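Local atomic coordinates of alpha-1,3-glucanase (Streptomyces thermodiastaticus, PDB entry 7C7D), a protein that probably hydrolyses alpha-1,3-glucan from within the chain, as a thermostable glycoside hydrolase of family GH87. Residues Val530-Gly538 against Ile555-Thr566. Residues are numbered along the deposited sequence; the frame is centred on the assembly and turned at random.
Sequences VVVQAEAPG and IYNCPFPSGSGT
Two neighbouring parallel strands, V532-A534 and I555-N557, pair at the C-terminal end of the beta-helix, and the loops that follow them stay joined. Y556 N donates to V532 O, A534 N to Y556 O (2.7 Å) and C558 N to A534 O, each nearly straight. On one face branched V532 and I555 pack together, and small A534, its CB 3.5 Å from Y556 O, fits beside N557, whose ND2 hydrogen-bonds to F567 O. On the other, chi1 of 178° carries the Y556 ring past Q533 toward E535, whose CG lies at the ring edge; W588 stacks on the ring, and C558 SG, disulfide-bonded to C585, sits 3.3 Å above its plane, offset toward the rim. Beyond the strands, E535 O accepts from F560 N, which stands above the carbonyl plane. The E535 carboxylate meets the F560 ring edge, OE2 3.5 Å from F560 CE2, the planes 74° apart, while OE1 takes a bond from Q533 NE2. The P537 ring packs against S564, CG 3.7 Å from S564 OG; S564 OG and N both bond P561 O, closing the type II turn P561-S564. G538, where phi 135° would jam a side chain against P537 O, donates to T566 O (2.8 Å). Such in-register parallel pairing between successive coils characterises the right-handed parallel beta-helix of pectate lyase-like enzymes.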
# COMPACT_ATOMS: atom_id res chain seq x y z
N VAL A 530 -7.72 23.92 -0.10
CA VAL A 530 -8.32 24.28 -1.38
C VAL A 530 -8.69 23.04 -2.18
O VAL A 530 -8.03 21.99 -2.09
CB VAL A 530 -7.42 25.22 -2.22
CG1 VAL A 530 -7.20 26.54 -1.48
CG2 VAL A 530 -6.09 24.56 -2.53
N VAL A 531 -9.74 23.16 -3.00
CA VAL A 531 -10.10 22.07 -3.90
C VAL A 531 -9.05 21.90 -5.00
O VAL A 531 -8.70 20.78 -5.37
CB VAL A 531 -11.52 22.27 -4.45
CG1 VAL A 531 -11.86 21.17 -5.45
CG2 VAL A 531 -12.51 22.28 -3.30
N VAL A 532 -8.52 23.01 -5.52
CA VAL A 532 -7.52 23.00 -6.57
C VAL A 532 -6.34 23.85 -6.12
O VAL A 532 -6.48 25.05 -5.88
CB VAL A 532 -8.06 23.53 -7.91
CG1 VAL A 532 -6.94 23.56 -8.95
CG2 VAL A 532 -9.21 22.66 -8.41
N GLN A 533 -5.17 23.21 -6.01
CA GLN A 533 -3.91 23.87 -5.68
C GLN A 533 -3.08 23.86 -6.96
O GLN A 533 -2.48 22.84 -7.30
CB GLN A 533 -3.23 23.12 -4.54
CG GLN A 533 -1.91 23.71 -4.07
CD GLN A 533 -1.31 22.91 -2.93
OE1 GLN A 533 -1.97 22.62 -1.94
NE2 GLN A 533 -0.04 22.54 -3.08
N ALA A 534 -3.09 24.98 -7.69
CA ALA A 534 -2.47 25.08 -9.01
C ALA A 534 -1.18 25.89 -8.90
O ALA A 534 -1.22 27.10 -8.67
CB ALA A 534 -3.42 25.72 -10.01
N GLU A 535 -0.05 25.21 -9.08
CA GLU A 535 1.25 25.83 -8.93
C GLU A 535 2.16 25.65 -10.13
O GLU A 535 3.29 26.14 -10.12
CB GLU A 535 1.95 25.28 -7.68
CG GLU A 535 1.18 25.60 -6.43
CD GLU A 535 1.88 25.07 -5.21
OE1 GLU A 535 1.66 23.89 -4.87
OE2 GLU A 535 2.66 25.83 -4.60
N ALA A 536 1.72 24.94 -11.14
CA ALA A 536 2.45 24.82 -12.39
C ALA A 536 1.80 25.70 -13.44
O ALA A 536 0.59 25.96 -13.38
CB ALA A 536 2.39 23.38 -12.89
N PRO A 537 2.55 26.17 -14.43
CA PRO A 537 1.92 26.74 -15.62
C PRO A 537 1.21 25.65 -16.39
O PRO A 537 1.47 24.46 -16.21
CB PRO A 537 3.10 27.30 -16.42
CG PRO A 537 4.26 26.43 -15.99
CD PRO A 537 4.02 26.08 -14.56
N GLY A 538 0.28 26.06 -17.26
CA GLY A 538 -0.41 25.10 -18.10
C GLY A 538 -1.90 25.35 -18.17
O GLY A 538 -2.34 26.51 -18.19
N ILE A 555 -9.98 27.59 -5.21
CA ILE A 555 -8.80 27.55 -6.06
C ILE A 555 -7.70 28.41 -5.46
O ILE A 555 -7.94 29.56 -5.09
CB ILE A 555 -9.10 28.08 -7.48
CG1 ILE A 555 -10.21 27.29 -8.17
CG2 ILE A 555 -7.84 28.10 -8.34
CD1 ILE A 555 -10.66 27.91 -9.47
N TYR A 556 -6.49 27.88 -5.44
CA TYR A 556 -5.26 28.63 -5.26
C TYR A 556 -4.51 28.51 -6.58
O TYR A 556 -4.18 27.40 -7.00
CB TYR A 556 -4.45 28.01 -4.12
CG TYR A 556 -3.12 28.66 -3.83
CD1 TYR A 556 -3.04 29.75 -2.98
CD2 TYR A 556 -1.95 28.14 -4.36
CE1 TYR A 556 -1.83 30.34 -2.69
CE2 TYR A 556 -0.72 28.73 -4.07
CZ TYR A 556 -0.67 29.82 -3.23
OH TYR A 556 0.54 30.41 -2.94
N ASN A 557 -4.30 29.63 -7.26
CA ASN A 557 -3.70 29.61 -8.60
C ASN A 557 -2.50 30.55 -8.58
O ASN A 557 -2.63 31.75 -8.80
CB ASN A 557 -4.72 29.99 -9.67
CG ASN A 557 -4.19 29.81 -11.08
OD1 ASN A 557 -2.98 29.74 -11.30
ND2 ASN A 557 -5.10 29.74 -12.05
N CYS A 558 -1.32 29.99 -8.33
CA CYS A 558 -0.10 30.78 -8.14
C CYS A 558 1.08 29.99 -8.70
O CYS A 558 1.84 29.36 -7.95
CB CYS A 558 0.10 31.11 -6.66
SG CYS A 558 -1.36 31.78 -5.77
N PRO A 559 1.26 29.99 -10.03
CA PRO A 559 2.33 29.19 -10.63
C PRO A 559 3.71 29.68 -10.25
O PRO A 559 3.96 30.88 -10.08
CB PRO A 559 2.10 29.34 -12.14
CG PRO A 559 0.70 29.83 -12.28
CD PRO A 559 0.41 30.64 -11.05
N PHE A 560 4.64 28.73 -10.16
CA PHE A 560 6.05 29.03 -9.97
C PHE A 560 6.85 28.12 -10.89
O PHE A 560 6.40 27.03 -11.24
CB PHE A 560 6.49 28.89 -8.50
CG PHE A 560 6.50 27.47 -7.96
CD1 PHE A 560 7.59 26.65 -8.14
CD2 PHE A 560 5.43 27.00 -7.20
CE1 PHE A 560 7.61 25.36 -7.61
CE2 PHE A 560 5.45 25.71 -6.67
CZ PHE A 560 6.54 24.89 -6.88
N PRO A 561 8.05 28.56 -11.32
CA PRO A 561 8.67 29.84 -10.99
C PRO A 561 8.10 31.01 -11.77
O PRO A 561 7.51 30.84 -12.84
CB PRO A 561 10.12 29.64 -11.42
CG PRO A 561 10.04 28.68 -12.55
CD PRO A 561 8.92 27.74 -12.19
N SER A 562 8.30 32.21 -11.23
CA SER A 562 8.01 33.42 -11.98
C SER A 562 8.73 33.37 -13.32
O SER A 562 9.91 33.04 -13.39
CB SER A 562 8.50 34.62 -11.18
OG SER A 562 7.85 34.69 -9.93
N GLY A 563 8.00 33.70 -14.38
CA GLY A 563 8.53 33.64 -15.72
C GLY A 563 8.12 32.41 -16.51
O GLY A 563 8.37 32.38 -17.72
N SER A 564 7.50 31.41 -15.89
CA SER A 564 7.19 30.17 -16.59
C SER A 564 5.77 30.12 -17.15
O SER A 564 5.43 29.15 -17.82
CB SER A 564 7.45 28.94 -15.71
OG SER A 564 6.64 28.94 -14.55
N GLY A 565 4.94 31.13 -16.89
CA GLY A 565 3.64 31.24 -17.52
C GLY A 565 2.49 31.11 -16.54
O GLY A 565 2.66 30.99 -15.33
N THR A 566 1.28 31.16 -17.10
CA THR A 566 0.05 31.09 -16.34
C THR A 566 -0.52 29.68 -16.36
O THR A 566 -0.12 28.84 -17.16
CB THR A 566 -1.01 32.04 -16.92
OG1 THR A 566 -1.35 31.61 -18.25
CG2 THR A 566 -0.49 33.44 -16.98
O HOH W 1 2.88 28.99 -5.53
O HOH W 2 -2.40 29.16 -19.30